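Local coordinates for histidine acid phosphatase (Bifidobacterium longum subsp. infantis, PDB 6RXD), which probably hydrolyses phosphate groups from phytate and lower inositol polyphosphates, and perhaps from 2,3-bisphosphoglycerate, as a histidine acid phosphatase of the MINPP1 subfamily, at residues A[219-224]-A[359-364]; A[228-233]-A[424-429]; A[348-353]-A[433-438]; A[353-358]-A[417-422]; A[402-407]-A[438-443]. All blocks are in the same frame, centred on the assembly; numbering follows the deposited sequence.

In the fold
Interaction 5 touches interactions 3 and 4 but not 1 or 2; 1 and 2 adjoin along helix 222-232 and are bridged by 4, which touches both. Helix 339-357 serves 3 and 4, which share D353, and helix 436-439 serves 3 and 5. Centres lie about 7 Å apart for interactions 1 and 4, and about 22 Å apart for 2 and 5. Along the sequence, interaction 4 nests inside the loops closed by 2 and by 3, while interaction 1 closes before 5 opens. The long segment between helices 400-410 and 436-439 thus ties to both helices that carry E228, E352 and E356, which bind zinc in a crystal structure of this protein, though no zinc is bound at that site here.

Interaction 1. Residues A[219-224]-A[359-364]; sequences ANDATI and PSYAGQ
D221 and Y361 meet tip to tip in the polar part of this contact, a phenol hydroxyl paired with a carboxylate at a helix start. Y361 OH donates to D221 OD1 at 2.5 Å, arriving on the syn side of that oxygen and 27° out of the carboxylate plane. The other oxygen is engaged at home: D221 sits at the N-cap of helix 222-232, and its OD2 takes the N-H of I224 at an N to OD2 distance of 2.8 Å. One side chain therefore closes the helix start and holds the loop 359-364 that follows helix 339-357.

The apolar part surrounds the same ring. T223 lies over one face in a CH-pi contact, its CB 3.8 Å from the centre of the Y361 ring and 12° off the normal, with CG2 above CG. Q364 CG lies over the centre of the opposite face. At the ring edge, I224 CG1 comes within 3.9 Å of Y361 CE2; it also touches S360, whose OG is bonded to Y355 O. The I224 side chain is about 4 Å from those of E228 and E356, zinc ligands in a crystal structure of this protein that hold no zinc here.

Residues Y361 to Q364 form a type II beta turn, and Q364 NE2 bonds Y361 O on a lone pair, 3.2 Å away. With its faces sandwiched and its hydroxyl engaged, the ring has little freedom to turn. The donated proton and the nearby helix start would both be expected to favour a negatively charged D221.

Interaction 2. Residues A[228-233]-A[424-429]; sequences EKTIGD and TDVYTY
I231 and V426 form the tight part of this contact, two branched side chains lying alongside and pointing opposite ways. I231 CG1 stands 3.8 Å from V426 CG2, and I231 CD1 carries on to Y427 O at 4.0 Å, a carbonyl already bonded by W347 NE1. V426 holds CG1 anti to its carbonyl carbon (chi1 -60°), which leaves CG2 to face I231 while CG1 turns to T230. W347 and A351 of helix 339-357 also pack on I231, and Y355 on V426, so the pair is enclosed. An alanine here in place of V426 would probably leave I231 and T230 without the methyls they rest on and open a gap between helix and loop.

Toward solvent the contact slackens. T230 CG2 is 4.1 Å from V426 CG1, and T230 OG1 merely passes T424 CA at 4.2 Å; its polar partners are T423 O and G226 O. T424 itself is exposed.

D425 centres an inverse gamma turn, closed by a weak bond from V426 N to T424 O. Such packing of a helix against an irregular, turn-rich segment belongs here to the helical part of the histidine acid phosphatase fold, beside E228, a zinc ligand in a crystal structure of this protein, with no zinc bound there in this model.

Interaction 3. Residues A[348-353]-A[433-438]; sequences ALDAED and EWRGES
D350 and G436 join two helices: a carboxylate on the flank of one, helix 339-357, meets the first N-H of helix 436-439 directly and the next through a water. The first segment also carries E352, a zinc ligand in a crystal structure of this protein, with no zinc bound here. Following the second segment, W434 comes first. The rim of its six-membered ring points at helix 339-357, with CZ3 3.6 Å from D350 O and CH2 3.8 Å from D353 CB. D350 CB lies at the ring edge, in plane, and the D350 carboxylate stands nearly perpendicular to the indole, at 89°. F354 meets W434 edge-to-face and M404 touches it from helix 400-410, so the indole is touched from both helices.

R435 occupies the N-cap position; its CB points away from helix 339-357, though CD still comes within 4.2 Å of D350 OD2. Its NH2 bonds W434 O at 2.9 Å from above the carbonyl plane, and also N432 O, while Y429 receives the guanidinium in a cation-pi contact.

G436 follows. Its N donates to D350 OD2 at 3.2 Å in a weak though fairly straight bond (167°). A beta carbon at G436 would fall 2.6 Å from D350 OD1, so glycine allows this close approach.

D350 is buried, but its oxygens are well supplied: OD1 bonds S11 OG, and OD2 bonds Y429 OH besides G436 N. The helix start would also probably favour a negative charge on D350. At E437 a water completes the set, donating to D350 OD2 at 2.8 Å and accepting from E437 N at 2.9 Å.

Interaction 4. Residues A[353-358]-A[417-422]; sequences DFYEKG and QQAPAS
F354 presses the edge of its ring, not a face, against the main chain of Q417 to A419. Q417 O lies in the plane of the ring, 3.5 Å from CZ, and A419 N also lies near that plane, 3.7 Å from the same F354 CZ. The slightly positive ring hydrogens therefore point at a carbonyl oxygen, which is bonded in addition by N432 ND2. F354 CG is anti to the backbone N (chi1 174°), on a CB that points toward the loop.

A419 CB touches two aromatic side chains from successive residues, 3.7 Å from F354 CE2 and 3.6 Å from Y355 OH. The two rings also touch each other, F354 CD2 standing over the centre of the Y355 ring.

In fold terms, the C-terminal part of helix 339-357 is packed against the irregular segment that leads from helix 400-410 to helix 436-439, within the histidine phosphatase fold. A419 is further fixed by backbone bonds with S360 and A362. An alanine in place of F354 would probably leave a gap beside A419 CB and Q417 O.

The polar side of the contact runs through one water. Y355 OH donates to it at an OH to water distance of 2.6 Å, and the water passes on both its hydrogens, to P420 O at 2.7 Å and to S422 O at 2.8 Å. These two carbonyls flank A421, the centre of an inverse gamma turn. Y355 OH is also bonded by Y427 N.

Interaction 5. Residues A[402-407]-A[438-443]; sequences TMMPFA and SVTPMA
M404 and T440 are brought together by their first torsions. M404 CG is anti to the carbonyl carbon (chi1 -69°), while T440 OG1 is anti to the backbone N (chi1 179°), which leaves the threonine methyl CG2 between N and carbonyl carbon, facing the methionine. CG2 of T440 then rests 3.6 Å from M404 CG and 4.0 Å from M404 SD, the two side chains crossing at a slant.

M403, on the same helix, sends its CG to within 3.8 Å of V439 O, an oxygen whose hydrogen bond comes from Y472 OH. One turn on, A407 CB touches V439 CG1 at 4.2 Å. Helix 400-410 is kinked at P405, whose N lacks the usual bond to the preceding turn.

The contact sets this helix against the end of helix 436-439, close to strand 34-44: M42 packs on M403, R44 touches T440, and A443 makes a backbone bond with H45. R44 and H45 belong to the RHG sequence signature of the family.

All five touching residues are buried and no hydrogen bond crosses between the segments. T440 OG1 has no partner in the model, so its burial probably carries some cost, and cohesion here rests on van der Waals contact of methyl, methylene and sulphur.

Interaction 1. Residues A[219-224]-A[359-364]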
# COMPACT_ATOMS: atom_id res chain seq x y z
N ALA A 219 -12.84 16.24 -1.97
CA ALA A 219 -12.59 17.35 -2.88
C ALA A 219 -13.01 18.68 -2.28
O ALA A 219 -12.39 19.71 -2.55
CB ALA A 219 -13.30 17.12 -4.22
N ASN A 220 -14.06 18.66 -1.46
CA ASN A 220 -14.68 19.89 -0.98
C ASN A 220 -14.61 20.14 0.52
O ASN A 220 -15.15 21.13 0.99
CB ASN A 220 -16.15 19.93 -1.41
CG ASN A 220 -16.30 19.95 -2.91
OD1 ASN A 220 -15.60 20.68 -3.60
ND2 ASN A 220 -17.21 19.11 -3.41
N ASP A 221 -13.96 19.26 1.27
CA ASP A 221 -13.95 19.42 2.73
C ASP A 221 -13.02 20.55 3.18
O ASP A 221 -11.84 20.56 2.83
CB ASP A 221 -13.58 18.11 3.42
CG ASP A 221 -13.65 18.21 4.93
OD1 ASP A 221 -14.76 18.04 5.49
OD2 ASP A 221 -12.61 18.50 5.54
N ALA A 222 -13.57 21.48 3.95
CA ALA A 222 -12.83 22.67 4.37
C ALA A 222 -11.73 22.37 5.38
O ALA A 222 -10.69 23.03 5.38
CB ALA A 222 -13.79 23.72 4.93
N THR A 223 -11.95 21.38 6.24
CA THR A 223 -10.96 21.05 7.26
C THR A 223 -9.73 20.42 6.62
O THR A 223 -8.60 20.83 6.89
CB THR A 223 -11.53 20.12 8.34
OG1 THR A 223 -12.65 20.77 8.95
CG2 THR A 223 -10.47 19.84 9.40
N ILE A 224 -9.96 19.43 5.76
CA ILE A 224 -8.86 18.80 5.03
C ILE A 224 -8.08 19.83 4.21
O ILE A 224 -6.85 19.83 4.23
CB ILE A 224 -9.36 17.64 4.13
CG1 ILE A 224 -9.85 16.49 5.00
CG2 ILE A 224 -8.26 17.17 3.18
CD1 ILE A 224 -10.69 15.43 4.28
N PRO A 359 -7.50 7.88 8.99
CA PRO A 359 -8.44 8.30 10.03
C PRO A 359 -8.86 9.76 9.87
O PRO A 359 -9.99 10.13 10.21
CB PRO A 359 -7.63 8.12 11.32
CG PRO A 359 -6.64 7.05 10.99
CD PRO A 359 -6.25 7.32 9.55
N SER A 360 -7.93 10.58 9.36
CA SER A 360 -8.20 12.00 9.11
C SER A 360 -8.67 12.69 10.39
O SER A 360 -8.27 12.31 11.49
CB SER A 360 -9.20 12.17 7.97
OG SER A 360 -9.20 13.51 7.47
N TYR A 361 -9.50 13.72 10.25
CA TYR A 361 -9.84 14.59 11.38
C TYR A 361 -11.04 14.12 12.20
O TYR A 361 -11.94 13.45 11.68
CB TYR A 361 -10.02 16.05 10.91
CG TYR A 361 -11.27 16.32 10.09
CD1 TYR A 361 -12.46 16.68 10.71
CD2 TYR A 361 -11.26 16.24 8.70
CE1 TYR A 361 -13.61 16.95 9.97
CE2 TYR A 361 -12.40 16.50 7.96
CZ TYR A 361 -13.57 16.86 8.60
OH TYR A 361 -14.70 17.13 7.86
N ALA A 362 -11.05 14.48 13.48
CA ALA A 362 -12.13 14.08 14.39
C ALA A 362 -13.44 14.76 14.00
O ALA A 362 -13.45 15.92 13.62
CB ALA A 362 -11.76 14.42 15.82
N GLY A 363 -14.54 14.02 14.12
CA GLY A 363 -15.84 14.56 13.79
C GLY A 363 -16.39 14.04 12.47
O GLY A 363 -17.49 14.42 12.07
N GLN A 364 -15.63 13.18 11.80
CA GLN A 364 -16.09 12.56 10.56
C GLN A 364 -15.61 11.11 10.47
O GLN A 364 -14.62 10.73 11.10
CB GLN A 364 -15.61 13.36 9.34
CG GLN A 364 -14.08 13.42 9.16
CD GLN A 364 -13.49 12.17 8.52
OE1 GLN A 364 -14.07 11.58 7.61
NE2 GLN A 364 -12.32 11.75 9.01

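Interaction 2. Residues A[228-233]-A[424-429]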
# COMPACT_ATOMS: atom_id res chain seq x y z
N GLU A 228 -4.20 20.86 5.13
CA GLU A 228 -3.19 20.62 4.11
C GLU A 228 -2.46 21.90 3.73
O GLU A 228 -1.26 21.85 3.45
CB GLU A 228 -3.80 19.90 2.89
CG GLU A 228 -4.10 18.45 3.18
CD GLU A 228 -4.61 17.66 1.99
OE1 GLU A 228 -4.91 18.28 0.94
OE2 GLU A 228 -4.73 16.41 2.11
N LYS A 229 -3.16 23.03 3.71
CA LYS A 229 -2.49 24.31 3.50
C LYS A 229 -1.49 24.60 4.61
O LYS A 229 -0.35 24.99 4.36
CB LYS A 229 -3.50 25.46 3.38
CG LYS A 229 -2.82 26.83 3.38
CD LYS A 229 -3.79 27.99 3.22
CE LYS A 229 -3.02 29.31 3.15
NZ LYS A 229 -1.88 29.23 2.18
N THR A 230 -1.92 24.39 5.86
CA THR A 230 -1.05 24.60 7.01
C THR A 230 0.21 23.74 6.87
O THR A 230 1.33 24.21 7.09
CB THR A 230 -1.79 24.25 8.32
OG1 THR A 230 -2.83 25.21 8.54
CG2 THR A 230 -0.82 24.28 9.50
N ILE A 231 0.02 22.49 6.47
CA ILE A 231 1.15 21.58 6.34
C ILE A 231 2.02 21.97 5.15
O ILE A 231 3.25 21.95 5.23
CB ILE A 231 0.66 20.12 6.29
CG1 ILE A 231 0.22 19.72 7.71
CG2 ILE A 231 1.74 19.18 5.77
CD1 ILE A 231 -0.44 18.38 7.82
N GLY A 232 1.38 22.38 4.05
CA GLY A 232 2.12 22.79 2.87
C GLY A 232 2.96 24.03 3.09
O GLY A 232 3.96 24.25 2.41
N ASP A 233 2.54 24.87 4.04
CA ASP A 233 3.27 26.10 4.32
C ASP A 233 4.30 25.93 5.44
O ASP A 233 4.93 26.90 5.86
CB ASP A 233 2.30 27.22 4.69
CG ASP A 233 1.44 27.65 3.51
OD1 ASP A 233 1.84 27.42 2.36
OD2 ASP A 233 0.37 28.24 3.75
N THR A 424 -5.39 24.25 12.00
CA THR A 424 -4.09 24.70 12.51
C THR A 424 -3.42 23.70 13.46
O THR A 424 -2.21 23.50 13.41
CB THR A 424 -4.20 26.08 13.19
OG1 THR A 424 -5.11 26.00 14.28
CG2 THR A 424 -4.70 27.12 12.20
N ASP A 425 -4.22 23.07 14.32
CA ASP A 425 -3.73 22.02 15.21
C ASP A 425 -3.80 20.70 14.44
O ASP A 425 -4.73 19.90 14.62
CB ASP A 425 -4.62 21.97 16.47
CG ASP A 425 -4.14 20.96 17.51
OD1 ASP A 425 -3.03 20.41 17.38
OD2 ASP A 425 -4.90 20.74 18.48
N VAL A 426 -2.82 20.49 13.56
CA VAL A 426 -2.89 19.41 12.58
C VAL A 426 -2.13 18.15 12.99
O VAL A 426 -1.38 18.16 13.97
CB VAL A 426 -2.32 19.88 11.21
CG1 VAL A 426 -3.12 21.08 10.68
CG2 VAL A 426 -0.83 20.24 11.34
N TYR A 427 -2.33 17.09 12.20
CA TYR A 427 -1.60 15.83 12.31
C TYR A 427 -0.09 16.06 12.25
O TYR A 427 0.42 16.67 11.32
CB TYR A 427 -2.02 14.94 11.13
CG TYR A 427 -1.06 13.81 10.83
CD1 TYR A 427 -1.12 12.61 11.54
CD2 TYR A 427 -0.12 13.92 9.82
CE1 TYR A 427 -0.25 11.56 11.27
CE2 TYR A 427 0.76 12.89 9.54
CZ TYR A 427 0.70 11.71 10.27
OH TYR A 427 1.58 10.69 9.97
N THR A 428 0.62 15.55 13.27
CA THR A 428 2.07 15.60 13.28
C THR A 428 2.58 14.29 13.81
O THR A 428 1.84 13.51 14.41
CB THR A 428 2.63 16.72 14.18
OG1 THR A 428 2.35 16.42 15.55
CG2 THR A 428 2.04 18.08 13.82
N TYR A 429 3.87 14.04 13.61
CA TYR A 429 4.49 12.85 14.15
C TYR A 429 4.51 12.87 15.68
O TYR A 429 4.55 11.81 16.31
CB TYR A 429 5.90 12.70 13.58
CG TYR A 429 5.95 12.08 12.20
CD1 TYR A 429 7.17 11.88 11.56
CD2 TYR A 429 4.79 11.69 11.53
CE1 TYR A 429 7.24 11.30 10.31
CE2 TYR A 429 4.85 11.10 10.25
CZ TYR A 429 6.09 10.91 9.66
OH TYR A 429 6.19 10.32 8.43

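Interaction 3. Residues A[348-353]-A[433-438]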
# COMPACT_ATOMS: atom_id res chain seq x y z
N ALA A 348 5.39 15.12 5.49
CA ALA A 348 4.64 15.83 4.46
C ALA A 348 3.83 14.85 3.59
O ALA A 348 2.66 15.10 3.30
CB ALA A 348 5.58 16.68 3.61
N LEU A 349 4.44 13.74 3.20
CA LEU A 349 3.70 12.75 2.40
C LEU A 349 2.63 12.02 3.21
O LEU A 349 1.50 11.82 2.74
CB LEU A 349 4.65 11.73 1.76
CG LEU A 349 5.57 12.28 0.67
CD1 LEU A 349 6.24 11.13 -0.08
CD2 LEU A 349 4.77 13.15 -0.28
N ASP A 350 3.00 11.60 4.42
CA ASP A 350 2.08 10.86 5.26
C ASP A 350 0.87 11.71 5.59
O ASP A 350 -0.24 11.21 5.65
CB ASP A 350 2.74 10.45 6.57
CG ASP A 350 3.56 9.17 6.45
OD1 ASP A 350 3.49 8.49 5.40
OD2 ASP A 350 4.25 8.83 7.44
N ALA A 351 1.08 13.01 5.82
CA ALA A 351 -0.04 13.88 6.16
C ALA A 351 -1.14 13.90 5.10
O ALA A 351 -2.34 13.92 5.42
CB ALA A 351 0.45 15.29 6.43
N GLU A 352 -0.75 13.92 3.84
CA GLU A 352 -1.73 13.95 2.76
C GLU A 352 -2.54 12.66 2.75
O GLU A 352 -3.76 12.69 2.61
CB GLU A 352 -1.03 14.13 1.41
CG GLU A 352 -1.95 14.57 0.31
CD GLU A 352 -1.47 15.84 -0.35
OE1 GLU A 352 -1.94 16.94 0.03
OE2 GLU A 352 -0.61 15.75 -1.26
N ASP A 353 -1.86 11.53 2.90
CA ASP A 353 -2.55 10.24 2.92
C ASP A 353 -3.44 10.14 4.16
O ASP A 353 -4.58 9.68 4.08
CB ASP A 353 -1.55 9.09 2.91
CG ASP A 353 -0.89 8.91 1.56
OD1 ASP A 353 -1.49 9.26 0.52
OD2 ASP A 353 0.25 8.40 1.55
N GLU A 433 0.03 8.46 16.03
CA GLU A 433 0.78 7.24 15.80
C GLU A 433 0.81 6.79 14.34
O GLU A 433 1.58 5.89 13.99
CB GLU A 433 0.16 6.11 16.63
CG GLU A 433 -1.28 5.84 16.21
CD GLU A 433 -1.92 4.68 16.93
OE1 GLU A 433 -1.40 4.25 17.98
OE2 GLU A 433 -2.97 4.22 16.44
N TRP A 434 -0.01 7.40 13.48
CA TRP A 434 -0.10 6.97 12.08
C TRP A 434 1.19 7.19 11.31
O TRP A 434 1.74 8.30 11.28
CB TRP A 434 -1.23 7.71 11.37
CG TRP A 434 -1.76 7.05 10.11
CD1 TRP A 434 -2.86 6.24 10.02
CD2 TRP A 434 -1.26 7.19 8.76
NE1 TRP A 434 -3.07 5.87 8.71
CE2 TRP A 434 -2.10 6.43 7.92
CE3 TRP A 434 -0.17 7.87 8.19
CZ2 TRP A 434 -1.89 6.33 6.54
CZ3 TRP A 434 0.03 7.77 6.81
CH2 TRP A 434 -0.83 7.00 6.00
N ARG A 435 1.68 6.14 10.66
CA ARG A 435 2.83 6.25 9.76
C ARG A 435 2.58 5.40 8.54
O ARG A 435 2.13 4.25 8.66
CB ARG A 435 4.12 5.73 10.42
CG ARG A 435 4.56 6.45 11.68
CD ARG A 435 5.11 7.83 11.39
NE ARG A 435 5.63 8.38 12.63
CZ ARG A 435 4.87 8.95 13.57
NH1 ARG A 435 5.42 9.40 14.68
NH2 ARG A 435 3.57 9.06 13.39
N GLY A 436 2.87 5.93 7.36
CA GLY A 436 2.72 5.14 6.15
C GLY A 436 3.53 3.86 6.19
O GLY A 436 3.09 2.80 5.72
N GLU A 437 4.72 3.95 6.78
CA GLU A 437 5.67 2.84 6.75
C GLU A 437 5.13 1.62 7.50
O GLU A 437 5.51 0.49 7.20
CB GLU A 437 7.03 3.26 7.34
CG GLU A 437 6.94 3.53 8.85
CD GLU A 437 8.22 4.02 9.47
OE1 GLU A 437 9.14 4.44 8.74
OE2 GLU A 437 8.29 3.99 10.72
N SER A 438 4.25 1.84 8.47
CA SER A 438 3.75 0.73 9.28
C SER A 438 2.28 0.41 8.98
O SER A 438 1.86 -0.76 9.06
CB SER A 438 4.00 0.97 10.78
OG SER A 438 3.63 2.27 11.17
O HOH W 1 5.81 6.55 7.56

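Interaction 4. Residues A[353-358]-A[417-422]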
# COMPACT_ATOMS: atom_id res chain seq x y z
N ASP A 353 -1.86 11.53 2.90
CA ASP A 353 -2.55 10.24 2.92
C ASP A 353 -3.44 10.14 4.16
O ASP A 353 -4.58 9.68 4.08
CB ASP A 353 -1.55 9.09 2.91
CG ASP A 353 -0.89 8.91 1.56
OD1 ASP A 353 -1.49 9.26 0.52
OD2 ASP A 353 0.25 8.40 1.55
N PHE A 354 -2.91 10.56 5.30
CA PHE A 354 -3.64 10.50 6.55
C PHE A 354 -4.97 11.24 6.46
O PHE A 354 -6.01 10.72 6.87
CB PHE A 354 -2.80 11.07 7.71
CG PHE A 354 -3.55 11.17 9.00
CD1 PHE A 354 -3.60 10.09 9.87
CD2 PHE A 354 -4.24 12.33 9.32
CE1 PHE A 354 -4.31 10.16 11.05
CE2 PHE A 354 -4.96 12.42 10.51
CZ PHE A 354 -5.00 11.33 11.37
N TYR A 355 -4.93 12.47 5.94
CA TYR A 355 -6.13 13.31 5.87
C TYR A 355 -7.14 12.89 4.81
O TYR A 355 -8.35 13.08 5.00
CB TYR A 355 -5.75 14.78 5.66
CG TYR A 355 -5.44 15.52 6.95
CD1 TYR A 355 -6.44 15.73 7.90
CD2 TYR A 355 -4.16 15.99 7.22
CE1 TYR A 355 -6.16 16.41 9.08
CE2 TYR A 355 -3.88 16.67 8.39
CZ TYR A 355 -4.88 16.86 9.32
OH TYR A 355 -4.60 17.54 10.48
N GLU A 356 -6.66 12.35 3.70
CA GLU A 356 -7.54 12.05 2.57
C GLU A 356 -8.02 10.61 2.56
O GLU A 356 -9.09 10.31 2.03
CB GLU A 356 -6.82 12.37 1.25
CG GLU A 356 -6.47 13.83 1.07
CD GLU A 356 -5.59 14.09 -0.14
OE1 GLU A 356 -5.53 13.22 -1.05
OE2 GLU A 356 -4.95 15.16 -0.19
N LYS A 357 -7.24 9.71 3.15
CA LYS A 357 -7.48 8.28 3.03
C LYS A 357 -7.46 7.50 4.35
O LYS A 357 -7.90 6.34 4.39
CB LYS A 357 -6.44 7.68 2.07
CG LYS A 357 -6.48 8.33 0.69
CD LYS A 357 -5.28 8.01 -0.19
CE LYS A 357 -5.38 8.73 -1.54
NZ LYS A 357 -4.23 8.41 -2.45
N GLY A 358 -6.97 8.12 5.41
CA GLY A 358 -6.82 7.44 6.69
C GLY A 358 -7.84 7.93 7.70
O GLY A 358 -8.93 8.36 7.32
N GLN A 417 -5.99 6.83 15.80
CA GLN A 417 -6.00 8.21 16.27
C GLN A 417 -6.37 9.20 15.17
O GLN A 417 -5.65 9.35 14.17
CB GLN A 417 -4.64 8.59 16.85
CG GLN A 417 -4.60 9.97 17.50
CD GLN A 417 -5.58 10.08 18.65
OE1 GLN A 417 -5.54 9.29 19.59
NE2 GLN A 417 -6.46 11.07 18.59
N GLN A 418 -7.48 9.90 15.35
CA GLN A 418 -7.81 10.98 14.44
C GLN A 418 -7.14 12.27 14.86
O GLN A 418 -6.80 12.45 16.02
CB GLN A 418 -9.32 11.18 14.37
CG GLN A 418 -10.02 10.01 13.68
CD GLN A 418 -11.50 10.23 13.55
OE1 GLN A 418 -12.22 10.42 14.54
NE2 GLN A 418 -11.98 10.26 12.31
N ALA A 419 -6.92 13.16 13.89
CA ALA A 419 -6.36 14.48 14.16
C ALA A 419 -7.41 15.36 14.80
O ALA A 419 -8.61 15.06 14.70
CB ALA A 419 -5.86 15.11 12.87
N PRO A 420 -6.98 16.46 15.43
CA PRO A 420 -7.96 17.38 16.02
C PRO A 420 -8.83 17.97 14.92
O PRO A 420 -8.41 18.03 13.77
CB PRO A 420 -7.09 18.48 16.62
CG PRO A 420 -5.80 17.79 16.96
CD PRO A 420 -5.60 16.83 15.79
N ALA A 421 -10.04 18.39 15.28
CA ALA A 421 -10.93 19.04 14.33
C ALA A 421 -10.48 20.49 14.18
O ALA A 421 -11.05 21.39 14.79
CB ALA A 421 -12.37 18.97 14.83
N SER A 422 -9.45 20.69 13.36
CA SER A 422 -8.75 21.97 13.31
C SER A 422 -7.96 22.09 12.02
O SER A 422 -7.45 21.10 11.51
CB SER A 422 -7.81 22.09 14.51
OG SER A 422 -7.10 23.32 14.50
O HOH W 2 -6.63 18.42 11.79

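Interaction 5. Residues A[402-407]-A[438-443]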
# COMPACT_ATOMS: atom_id res chain seq x y z
N THR A 402 -6.98 1.02 -0.67
CA THR A 402 -7.83 -0.01 -0.06
C THR A 402 -7.42 -0.23 1.38
O THR A 402 -8.25 -0.29 2.28
CB THR A 402 -7.72 -1.32 -0.86
OG1 THR A 402 -7.77 -1.02 -2.25
CG2 THR A 402 -8.85 -2.28 -0.52
N MET A 403 -6.11 -0.37 1.60
CA MET A 403 -5.59 -0.69 2.93
C MET A 403 -5.76 0.43 3.96
O MET A 403 -6.12 0.16 5.10
CB MET A 403 -4.12 -1.12 2.84
CG MET A 403 -3.51 -1.50 4.20
SD MET A 403 -4.33 -2.93 4.98
CE MET A 403 -3.73 -4.27 3.96
N MET A 404 -5.49 1.67 3.57
CA MET A 404 -5.55 2.76 4.54
C MET A 404 -6.93 2.90 5.18
O MET A 404 -7.05 2.97 6.40
CB MET A 404 -5.06 4.08 3.93
CG MET A 404 -3.58 4.06 3.65
SD MET A 404 -2.97 5.64 3.03
CE MET A 404 -3.42 5.51 1.33
N PRO A 405 -8.00 2.95 4.37
CA PRO A 405 -9.29 3.05 5.07
C PRO A 405 -9.69 1.76 5.77
O PRO A 405 -10.34 1.81 6.81
CB PRO A 405 -10.27 3.42 3.96
CG PRO A 405 -9.62 2.96 2.68
CD PRO A 405 -8.13 3.15 2.92
N PHE A 406 -9.28 0.61 5.23
CA PHE A 406 -9.60 -0.67 5.85
C PHE A 406 -8.98 -0.74 7.24
O PHE A 406 -9.66 -1.10 8.21
CB PHE A 406 -9.08 -1.81 4.95
CG PHE A 406 -9.53 -3.19 5.37
CD1 PHE A 406 -10.88 -3.49 5.57
CD2 PHE A 406 -8.60 -4.21 5.50
CE1 PHE A 406 -11.28 -4.79 5.92
CE2 PHE A 406 -8.98 -5.50 5.84
CZ PHE A 406 -10.33 -5.78 6.05
N ALA A 407 -7.71 -0.35 7.35
CA ALA A 407 -7.03 -0.29 8.65
C ALA A 407 -7.71 0.66 9.63
O ALA A 407 -7.83 0.36 10.82
CB ALA A 407 -5.56 0.13 8.46
N SER A 438 4.25 1.84 8.47
CA SER A 438 3.75 0.73 9.28
C SER A 438 2.28 0.41 8.98
O SER A 438 1.86 -0.76 9.06
CB SER A 438 4.00 0.97 10.78
OG SER A 438 3.63 2.27 11.17
N VAL A 439 1.51 1.42 8.61
CA VAL A 439 0.11 1.19 8.26
C VAL A 439 -0.03 0.54 6.89
O VAL A 439 -0.80 -0.42 6.71
CB VAL A 439 -0.67 2.51 8.30
CG1 VAL A 439 -2.07 2.34 7.71
CG2 VAL A 439 -0.71 3.03 9.74
N THR A 440 0.73 1.04 5.93
CA THR A 440 0.57 0.60 4.55
C THR A 440 1.89 0.54 3.78
O THR A 440 2.10 1.24 2.79
CB THR A 440 -0.49 1.47 3.83
OG1 THR A 440 -0.62 1.06 2.46
CG2 THR A 440 -0.12 2.97 3.90
N PRO A 441 2.80 -0.33 4.24
CA PRO A 441 4.03 -0.52 3.47
C PRO A 441 3.68 -1.18 2.15
O PRO A 441 2.54 -1.59 1.92
CB PRO A 441 4.82 -1.51 4.32
CG PRO A 441 3.76 -2.24 5.16
CD PRO A 441 2.79 -1.14 5.47
N MET A 442 4.67 -1.30 1.27
CA MET A 442 4.46 -2.10 0.09
C MET A 442 4.08 -3.52 0.51
O MET A 442 4.62 -4.06 1.50
CB MET A 442 5.71 -2.08 -0.79
CG MET A 442 5.97 -0.71 -1.41
SD MET A 442 4.70 -0.26 -2.63
CE MET A 442 5.01 1.50 -2.77
N ALA A 443 3.15 -4.12 -0.23
CA ALA A 443 2.61 -5.46 0.05
C ALA A 443 1.94 -5.60 1.41
O ALA A 443 1.78 -6.70 1.93
CB ALA A 443 3.69 -6.56 -0.14